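Probable chemoreceptor (Methyl-accepting chemotaxis) transmembrane protein (Rhizobium meliloti, PDB 6D8V) senses quaternary ammonium compounds through its sensory domain and probably acts as a transmembrane chemoreceptor in bacterial chemotaxis. Local coordinates at residues A[192-204]-A[212-226]. Residues are numbered along the deposited sequence; the frame is centred on the assembly and turned at random.
Sequences VYLLSQSGKWLAA and KEYDGEGVESVKDAL
The backbone O of Lys212 takes the N-H of Trp201 at 2.8 Å from N to O, nearly in line with the C=O bond. The CA of Lys200 adds a CA-H...O contact to the same oxygen. Two residues further along, Tyr214 N donates to Gly199 O, also 2.8 Å apart, and here the donor is tilted 32° from the carbonyl plane. The two bonds flank Lys200 and Glu213, which form a single beta bridge. The bridge lies beside a four-stranded antiparallel sheet, in which strand 191-195 is an outermost strand. The ligand pocket, with Trp72, Tyr102 and Asp171, belongs to the other, seven-stranded sheet, consistent with the paired sensor modules of the Cache clan. Helix 219-228 follows the bridged loop. With CG anti to the carbonyl carbon (chi1 -75°), the indole of Trp201 swings toward segment 212-226 and brings CZ2 to 3.5 Å from Tyr214 CD2. The two ring planes meet at 38°. Leu195 CD2 lies over one face of the indole, while its CD1 touches both Tyr214 CB and Val222 CG1. An alanine in place of Trp201 would probably keep the backbone bond but leave Tyr214 CD2 and Leu195 CD2 without their aromatic neighbour. Near the helix, Lys223 NZ makes a salt bridge to Glu213 OE2 at 2.7 Å, and the oxygen offers its anti lone pair. Leu226 lays CD2 against Gln197 O, at the type I turn from Ser196 to Gly199.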
ATOM      1  N   VAL A 192      12.910 -13.696   0.646  1.00 58.56           N
ATOM      2  CA  VAL A 192      11.496 -13.554   0.958  1.00 67.15           C
ATOM      3  C   VAL A 192      10.917 -12.509   0.012  1.00 60.82           C
ATOM      4  O   VAL A 192      11.553 -11.499  -0.308  1.00 58.77           O
ATOM      5  CB  VAL A 192      11.221 -13.200   2.449  1.00 68.64           C
ATOM      6  CG1 VAL A 192      12.263 -13.851   3.367  1.00 57.51           C
ATOM      7  CG2 VAL A 192      11.121 -11.692   2.681  1.00 53.81           C
ATOM      8  N   TYR A 193       9.707 -12.780  -0.460  1.00 66.70           N
ATOM      9  CA  TYR A 193       8.995 -11.907  -1.374  1.00 56.80           C
ATOM     10  C   TYR A 193       7.593 -11.695  -0.813  1.00 57.04           C
ATOM     11  O   TYR A 193       7.283 -12.122   0.302  1.00 64.30           O
ATOM     12  CB  TYR A 193       9.002 -12.494  -2.789  1.00 55.78           C
ATOM     13  CG  TYR A 193      10.408 -12.659  -3.313  1.00 61.17           C
ATOM     14  CD1 TYR A 193      11.205 -11.549  -3.550  1.00 57.41           C
ATOM     15  CD2 TYR A 193      10.955 -13.917  -3.537  1.00 65.40           C
ATOM     16  CE1 TYR A 193      12.493 -11.683  -4.013  1.00 58.87           C
ATOM     17  CE2 TYR A 193      12.255 -14.055  -4.007  1.00 65.33           C
ATOM     18  CZ  TYR A 193      13.022 -12.931  -4.240  1.00 58.22           C
ATOM     19  OH  TYR A 193      14.319 -13.036  -4.712  1.00 62.48           O
ATOM     20  N   LEU A 194       6.738 -11.027  -1.579  1.00 64.55           N
ATOM     21  CA  LEU A 194       5.446 -10.594  -1.062  1.00 55.35           C
ATOM     22  C   LEU A 194       4.463 -10.412  -2.209  1.00 67.48           C
ATOM     23  O   LEU A 194       4.767  -9.705  -3.179  1.00 65.85           O
ATOM     24  CB  LEU A 194       5.599  -9.288  -0.284  1.00 61.23           C
ATOM     25  CG  LEU A 194       4.408  -8.838   0.563  1.00 72.55           C
ATOM     26  CD1 LEU A 194       4.238  -9.744   1.783  1.00 46.07           C
ATOM     27  CD2 LEU A 194       4.612  -7.393   0.976  1.00 66.51           C
ATOM     28  N   LEU A 195       3.294 -11.048  -2.090  1.00 60.31           N
ATOM     29  CA  LEU A 195       2.221 -10.967  -3.073  1.00 63.55           C
ATOM     30  C   LEU A 195       1.049 -10.181  -2.506  1.00 68.49           C
ATOM     31  O   LEU A 195       0.835 -10.136  -1.291  1.00 70.31           O
ATOM     32  CB  LEU A 195       1.742 -12.361  -3.503  1.00 60.41           C
ATOM     33  CG  LEU A 195       2.692 -13.158  -4.390  1.00 56.59           C
ATOM     34  CD1 LEU A 195       2.019 -14.388  -4.981  1.00 56.20           C
ATOM     35  CD2 LEU A 195       3.224 -12.254  -5.486  1.00 65.01           C
ATOM     36  N   SER A 196       0.279  -9.567  -3.404  1.00 76.59           N
ATOM     37  CA  SER A 196      -0.833  -8.715  -3.005  1.00 73.69           C
ATOM     38  C   SER A 196      -2.105  -9.534  -2.791  1.00 77.51           C
ATOM     39  O   SER A 196      -2.107 -10.767  -2.834  1.00 63.44           O
ATOM     40  CB  SER A 196      -1.083  -7.631  -4.048  1.00 72.52           C
ATOM     41  OG  SER A 196      -1.784  -8.162  -5.164  1.00 73.08           O
ATOM     42  N   GLN A 197      -3.211  -8.815  -2.582  1.00 85.95           N
ATOM     43  CA  GLN A 197      -4.522  -9.416  -2.365  1.00 70.44           C
ATOM     44  C   GLN A 197      -4.927 -10.369  -3.487  1.00 75.89           C
ATOM     45  O   GLN A 197      -5.683 -11.321  -3.254  1.00 59.92           O
ATOM     46  CB  GLN A 197      -5.558  -8.302  -2.240  1.00 61.05           C
ATOM     47  CG  GLN A 197      -5.127  -7.149  -1.346  1.00 75.93           C
ATOM     48  CD  GLN A 197      -4.511  -5.989  -2.106  1.00 79.02           C
ATOM     49  OE1 GLN A 197      -3.287  -5.872  -2.196  1.00100.78           O
ATOM     50  NE2 GLN A 197      -5.360  -5.110  -2.641  1.00 77.78           N
ATOM     51  N   SER A 198      -4.477 -10.104  -4.713  1.00 77.68           N
ATOM     52  CA  SER A 198      -4.843 -10.910  -5.868  1.00 71.57           C
ATOM     53  C   SER A 198      -3.658 -11.684  -6.422  1.00 74.71           C
ATOM     54  O   SER A 198      -3.750 -12.246  -7.523  1.00 83.33           O
ATOM     55  CB  SER A 198      -5.457 -10.028  -6.954  1.00 76.73           C
ATOM     56  OG  SER A 198      -4.557  -9.011  -7.353  1.00 85.87           O
ATOM     57  N   GLY A 199      -2.548 -11.727  -5.689  1.00 75.87           N
ATOM     58  CA  GLY A 199      -1.378 -12.430  -6.162  1.00 77.90           C
ATOM     59  C   GLY A 199      -0.474 -11.622  -7.069  1.00 77.63           C
ATOM     60  O   GLY A 199       0.378 -12.203  -7.745  1.00 70.35           O
ATOM     61  N   LYS A 200      -0.645 -10.305  -7.124  1.00 82.38           N
ATOM     62  CA  LYS A 200       0.295  -9.460  -7.843  1.00 72.27           C
ATOM     63  C   LYS A 200       1.578  -9.321  -7.024  1.00 70.15           C
ATOM     64  O   LYS A 200       1.559  -9.400  -5.788  1.00 71.15           O
ATOM     65  CB  LYS A 200      -0.318  -8.077  -8.104  1.00 66.52           C
ATOM     66  CG  LYS A 200      -1.725  -8.057  -8.698  1.00 63.74           C
ATOM     67  CD  LYS A 200      -1.682  -7.725 -10.180  1.00 82.67           C
ATOM     68  CE  LYS A 200      -3.007  -7.160 -10.694  1.00 77.95           C
ATOM     69  NZ  LYS A 200      -3.426  -5.923  -9.960  1.00 90.04           N
ATOM     70  N   TRP A 201       2.698  -9.104  -7.724  1.00 58.29           N
ATOM     71  CA  TRP A 201       4.005  -8.982  -7.077  1.00 54.97           C
ATOM     72  C   TRP A 201       4.131  -7.616  -6.407  1.00 63.03           C
ATOM     73  O   TRP A 201       4.068  -6.582  -7.082  1.00 82.77           O
ATOM     74  CB  TRP A 201       5.136  -9.170  -8.082  1.00 58.14           C
ATOM     75  CG  TRP A 201       5.388 -10.578  -8.531  1.00 74.76           C
ATOM     76  CD1 TRP A 201       4.878 -11.191  -9.647  1.00 73.05           C
ATOM     77  CD2 TRP A 201       6.250 -11.543  -7.905  1.00 76.73           C
ATOM     78  NE1 TRP A 201       5.366 -12.478  -9.750  1.00 76.64           N
ATOM     79  CE2 TRP A 201       6.205 -12.720  -8.694  1.00 82.69           C
ATOM     80  CE3 TRP A 201       7.053 -11.527  -6.760  1.00 56.23           C
ATOM     81  CZ2 TRP A 201       6.929 -13.871  -8.364  1.00 58.64           C
ATOM     82  CZ3 TRP A 201       7.775 -12.673  -6.439  1.00 69.08           C
ATOM     83  CH2 TRP A 201       7.708 -13.825  -7.240  1.00 64.54           C
ATOM     84  N   LEU A 202       4.319  -7.622  -5.075  1.00 70.55           N
ATOM     85  CA  LEU A 202       4.616  -6.431  -4.283  1.00 53.31           C
ATOM     86  C   LEU A 202       6.107  -6.294  -4.013  1.00 59.77           C
ATOM     87  O   LEU A 202       6.632  -5.172  -3.962  1.00 65.68           O
ATOM     88  CB  LEU A 202       3.851  -6.479  -2.966  1.00 55.76           C
ATOM     89  CG  LEU A 202       2.356  -6.245  -3.058  1.00 55.63           C
ATOM     90  CD1 LEU A 202       1.746  -6.235  -1.679  1.00 54.82           C
ATOM     91  CD2 LEU A 202       2.103  -4.931  -3.760  1.00 68.31           C
ATOM     92  N   ALA A 203       6.779  -7.428  -3.823  1.00 61.27           N
ATOM     93  CA  ALA A 203       8.228  -7.491  -3.674  1.00 58.34           C
ATOM     94  C   ALA A 203       8.675  -8.758  -4.373  1.00 55.64           C
ATOM     95  O   ALA A 203       8.246  -9.852  -3.989  1.00 61.15           O
ATOM     96  CB  ALA A 203       8.650  -7.490  -2.194  1.00 49.68           C
ATOM     97  N   ALA A 204       9.512  -8.605  -5.398  1.00 59.17           N
ATOM     98  CA  ALA A 204       9.820  -9.640  -6.368  1.00 55.03           C
ATOM     99  C   ALA A 204      11.320  -9.829  -6.502  1.00 57.16           C
ATOM    100  O   ALA A 204      12.105  -9.046  -5.969  1.00 77.29           O
ATOM    101  CB  ALA A 204       9.227  -9.286  -7.741  1.00 65.13           C
ATOM    102  N   LYS A 212       2.669  -7.228 -11.539  1.00 63.99           N
ATOM    103  CA  LYS A 212       2.160  -8.302 -12.378  1.00 64.55           C
ATOM    104  C   LYS A 212       1.638  -9.445 -11.515  1.00 63.81           C
ATOM    105  O   LYS A 212       2.047  -9.610 -10.363  1.00 72.53           O
ATOM    106  CB  LYS A 212       3.246  -8.813 -13.321  1.00 63.42           C
ATOM    107  CG  LYS A 212       3.769  -7.754 -14.267  1.00 84.49           C
ATOM    108  CD  LYS A 212       4.634  -8.367 -15.367  1.00104.61           C
ATOM    109  CE  LYS A 212       5.052  -7.346 -16.434  1.00 89.54           C
ATOM    110  NZ  LYS A 212       6.063  -6.368 -15.951  1.00 68.22           N
ATOM    111  N   GLU A 213       0.726 -10.232 -12.084  1.00 71.62           N
ATOM    112  CA  GLU A 213       0.143 -11.355 -11.367  1.00 66.14           C
ATOM    113  C   GLU A 213       1.094 -12.543 -11.373  1.00 70.91           C
ATOM    114  O   GLU A 213       1.812 -12.794 -12.345  1.00 94.15           O
ATOM    115  CB  GLU A 213      -1.200 -11.761 -11.979  1.00 78.67           C
ATOM    116  CG  GLU A 213      -1.913 -12.870 -11.214  1.00 99.56           C
ATOM    117  CD  GLU A 213      -3.330 -13.101 -11.701  1.00124.11           C
ATOM    118  OE1 GLU A 213      -3.667 -12.655 -12.820  1.00125.35           O
ATOM    119  OE2 GLU A 213      -4.112 -13.729 -10.957  1.00142.92           O
ATOM    120  N   TYR A 214       1.104 -13.272 -10.267  1.00 78.49           N
ATOM    121  CA  TYR A 214       1.938 -14.458 -10.176  1.00 77.68           C
ATOM    122  C   TYR A 214       1.467 -15.499 -11.180  1.00 74.16           C
ATOM    123  O   TYR A 214       0.274 -15.817 -11.252  1.00 90.24           O
ATOM    124  CB  TYR A 214       1.900 -15.019  -8.759  1.00 68.41           C
ATOM    125  CG  TYR A 214       2.838 -16.176  -8.532  1.00 74.10           C
ATOM    126  CD1 TYR A 214       2.435 -17.482  -8.788  1.00 67.23           C
ATOM    127  CD2 TYR A 214       4.127 -15.964  -8.062  1.00 82.50           C
ATOM    128  CE1 TYR A 214       3.289 -18.545  -8.582  1.00 70.38           C
ATOM    129  CE2 TYR A 214       4.993 -17.017  -7.851  1.00 84.07           C
ATOM    130  CZ  TYR A 214       4.571 -18.306  -8.114  1.00 87.24           C
ATOM    131  OH  TYR A 214       5.434 -19.357  -7.908  1.00 85.94           O
ATOM    132  N   ASP A 215       2.402 -16.006 -11.984  1.00 76.49           N
ATOM    133  CA  ASP A 215       2.092 -17.128 -12.860  1.00105.48           C
ATOM    134  C   ASP A 215       3.287 -18.070 -12.983  1.00112.77           C
ATOM    135  O   ASP A 215       3.349 -18.866 -13.933  1.00128.43           O
ATOM    136  CB  ASP A 215       1.617 -16.641 -14.241  1.00107.86           C
ATOM    137  CG  ASP A 215       2.752 -16.436 -15.210  1.00130.76           C
ATOM    138  OD1 ASP A 215       3.481 -15.426 -15.078  1.00142.46           O
ATOM    139  OD2 ASP A 215       2.913 -17.286 -16.114  1.00140.65           O
ATOM    140  N   GLY A 216       4.227 -18.004 -12.038  1.00 94.52           N
ATOM    141  CA  GLY A 216       5.352 -18.916 -12.004  1.00 90.75           C
ATOM    142  C   GLY A 216       4.943 -20.332 -11.666  1.00 99.03           C
ATOM    143  O   GLY A 216       3.766 -20.688 -11.766  1.00102.56           O
ATOM    144  N   GLU A 217       5.908 -21.154 -11.274  1.00 97.55           N
ATOM    145  CA  GLU A 217       5.584 -22.496 -10.820  1.00101.65           C
ATOM    146  C   GLU A 217       4.730 -22.436  -9.556  1.00 95.50           C
ATOM    147  O   GLU A 217       4.844 -21.516  -8.745  1.00 91.00           O
ATOM    148  CB  GLU A 217       6.863 -23.296 -10.575  1.00107.26           C
ATOM    149  CG  GLU A 217       7.709 -23.436 -11.828  1.00121.84           C
ATOM    150  CD  GLU A 217       8.751 -24.524 -11.718  1.00133.95           C
ATOM    151  OE1 GLU A 217       9.956 -24.192 -11.690  1.00136.72           O
ATOM    152  OE2 GLU A 217       8.364 -25.712 -11.662  1.00136.67           O
ATOM    153  N   GLY A 218       3.846 -23.417  -9.411  1.00103.74           N
ATOM    154  CA  GLY A 218       2.992 -23.479  -8.241  1.00 94.84           C
ATOM    155  C   GLY A 218       1.888 -22.449  -8.201  1.00 88.49           C
ATOM    156  O   GLY A 218       1.403 -22.115  -7.114  1.00 98.32           O
ATOM    157  N   VAL A 219       1.458 -21.951  -9.362  1.00 89.98           N
ATOM    158  CA  VAL A 219       0.486 -20.861  -9.408  1.00 95.26           C
ATOM    159  C   VAL A 219      -0.823 -21.262  -8.728  1.00 91.06           C
ATOM    160  O   VAL A 219      -1.405 -20.483  -7.961  1.00 82.18           O
ATOM    161  CB  VAL A 219       0.266 -20.423 -10.870  1.00138.05           C
ATOM    162  CG1 VAL A 219      -0.376 -21.554 -11.689  1.00152.94           C
ATOM    163  CG2 VAL A 219      -0.548 -19.137 -10.946  1.00150.09           C
ATOM    164  N   GLU A 220      -1.310 -22.477  -8.989  1.00 89.44           N
ATOM    165  CA  GLU A 220      -2.601 -22.870  -8.434  1.00 95.73           C
ATOM    166  C   GLU A 220      -2.567 -22.889  -6.911  1.00 88.09           C
ATOM    167  O   GLU A 220      -3.547 -22.509  -6.257  1.00 93.09           O
ATOM    168  CB  GLU A 220      -3.025 -24.233  -8.981  1.00138.25           C
ATOM    169  CG  GLU A 220      -3.912 -24.165 -10.218  1.00166.23           C
ATOM    170  CD  GLU A 220      -5.350 -23.801  -9.893  1.00175.09           C
ATOM    171  OE1 GLU A 220      -5.725 -23.847  -8.703  1.00173.01           O
ATOM    172  OE2 GLU A 220      -6.104 -23.470 -10.832  1.00177.54           O
ATOM    173  N   SER A 221      -1.451 -23.320  -6.322  1.00 88.18           N
ATOM    174  CA  SER A 221      -1.361 -23.312  -4.866  1.00 83.89           C
ATOM    175  C   SER A 221      -1.451 -21.892  -4.319  1.00 76.65           C
ATOM    176  O   SER A 221      -2.075 -21.660  -3.280  1.00 71.03           O
ATOM    177  CB  SER A 221      -0.075 -24.001  -4.413  1.00 86.57           C
ATOM    178  OG  SER A 221      -0.160 -25.406  -4.619  1.00 76.96           O
ATOM    179  N   VAL A 222      -0.855 -20.922  -5.018  1.00 94.80           N
ATOM    180  CA  VAL A 222      -1.022 -19.521  -4.634  1.00 80.91           C
ATOM    181  C   VAL A 222      -2.497 -19.145  -4.612  1.00 87.95           C
ATOM    182  O   VAL A 222      -2.991 -18.558  -3.643  1.00 82.01           O
ATOM    183  CB  VAL A 222      -0.226 -18.608  -5.583  1.00 71.22           C
ATOM    184  CG1 VAL A 222      -0.547 -17.150  -5.315  1.00 66.74           C
ATOM    185  CG2 VAL A 222       1.261 -18.863  -5.426  1.00 69.91           C
ATOM    186  N   LYS A 223      -3.227 -19.479  -5.681  1.00 96.12           N
ATOM    187  CA  LYS A 223      -4.661 -19.206  -5.721  1.00 95.64           C
ATOM    188  C   LYS A 223      -5.408 -19.935  -4.607  1.00102.16           C
ATOM    189  O   LYS A 223      -6.362 -19.384  -4.032  1.00 82.87           O
ATOM    190  CB  LYS A 223      -5.227 -19.583  -7.092  1.00102.09           C
ATOM    191  CG  LYS A 223      -4.580 -18.822  -8.255  1.00122.08           C
ATOM    192  CD  LYS A 223      -4.554 -17.313  -8.001  1.00134.26           C
ATOM    193  CE  LYS A 223      -3.751 -16.546  -9.054  1.00130.76           C
ATOM    194  NZ  LYS A 223      -3.614 -15.100  -8.701  1.00121.58           N
ATOM    195  N   ASP A 224      -4.985 -21.163  -4.281  1.00 95.99           N
ATOM    196  CA  ASP A 224      -5.636 -21.916  -3.211  1.00 88.95           C
ATOM    197  C   ASP A 224      -5.246 -21.399  -1.832  1.00 79.94           C
ATOM    198  O   ASP A 224      -6.096 -21.309  -0.938  1.00 91.30           O
ATOM    199  CB  ASP A 224      -5.311 -23.402  -3.339  1.00 91.49           C
ATOM    200  CG  ASP A 224      -5.882 -24.003  -4.602  1.00105.99           C
ATOM    201  OD1 ASP A 224      -6.888 -23.453  -5.100  1.00104.49           O
ATOM    202  OD2 ASP A 224      -5.329 -25.008  -5.100  1.00111.44           O
ATOM    203  N   ALA A 225      -3.970 -21.063  -1.631  1.00 90.05           N
ATOM    204  CA  ALA A 225      -3.579 -20.401  -0.388  1.00 81.74           C
ATOM    205  C   ALA A 225      -4.370 -19.113  -0.191  1.00 84.31           C
ATOM    206  O   ALA A 225      -4.867 -18.835   0.907  1.00 79.35           O
ATOM    207  CB  ALA A 225      -2.077 -20.114  -0.387  1.00 70.19           C
ATOM    208  N   LEU A 226      -4.516 -18.327  -1.259  1.00 86.18           N
ATOM    209  CA  LEU A 226      -5.305 -17.101  -1.189  1.00 83.09           C
ATOM    210  C   LEU A 226      -6.750 -17.361  -0.769  1.00 81.40           C
ATOM    211  O   LEU A 226      -7.382 -16.488  -0.168  1.00 81.17           O
ATOM    212  CB  LEU A 226      -5.274 -16.382  -2.542  1.00 84.29           C
ATOM    213  CG  LEU A 226      -4.370 -15.153  -2.636  1.00 92.28           C
ATOM    214  CD1 LEU A 226      -4.402 -14.565  -4.039  1.00106.00           C
ATOM    215  CD2 LEU A 226      -4.773 -14.103  -1.601  1.00 94.58           C
TER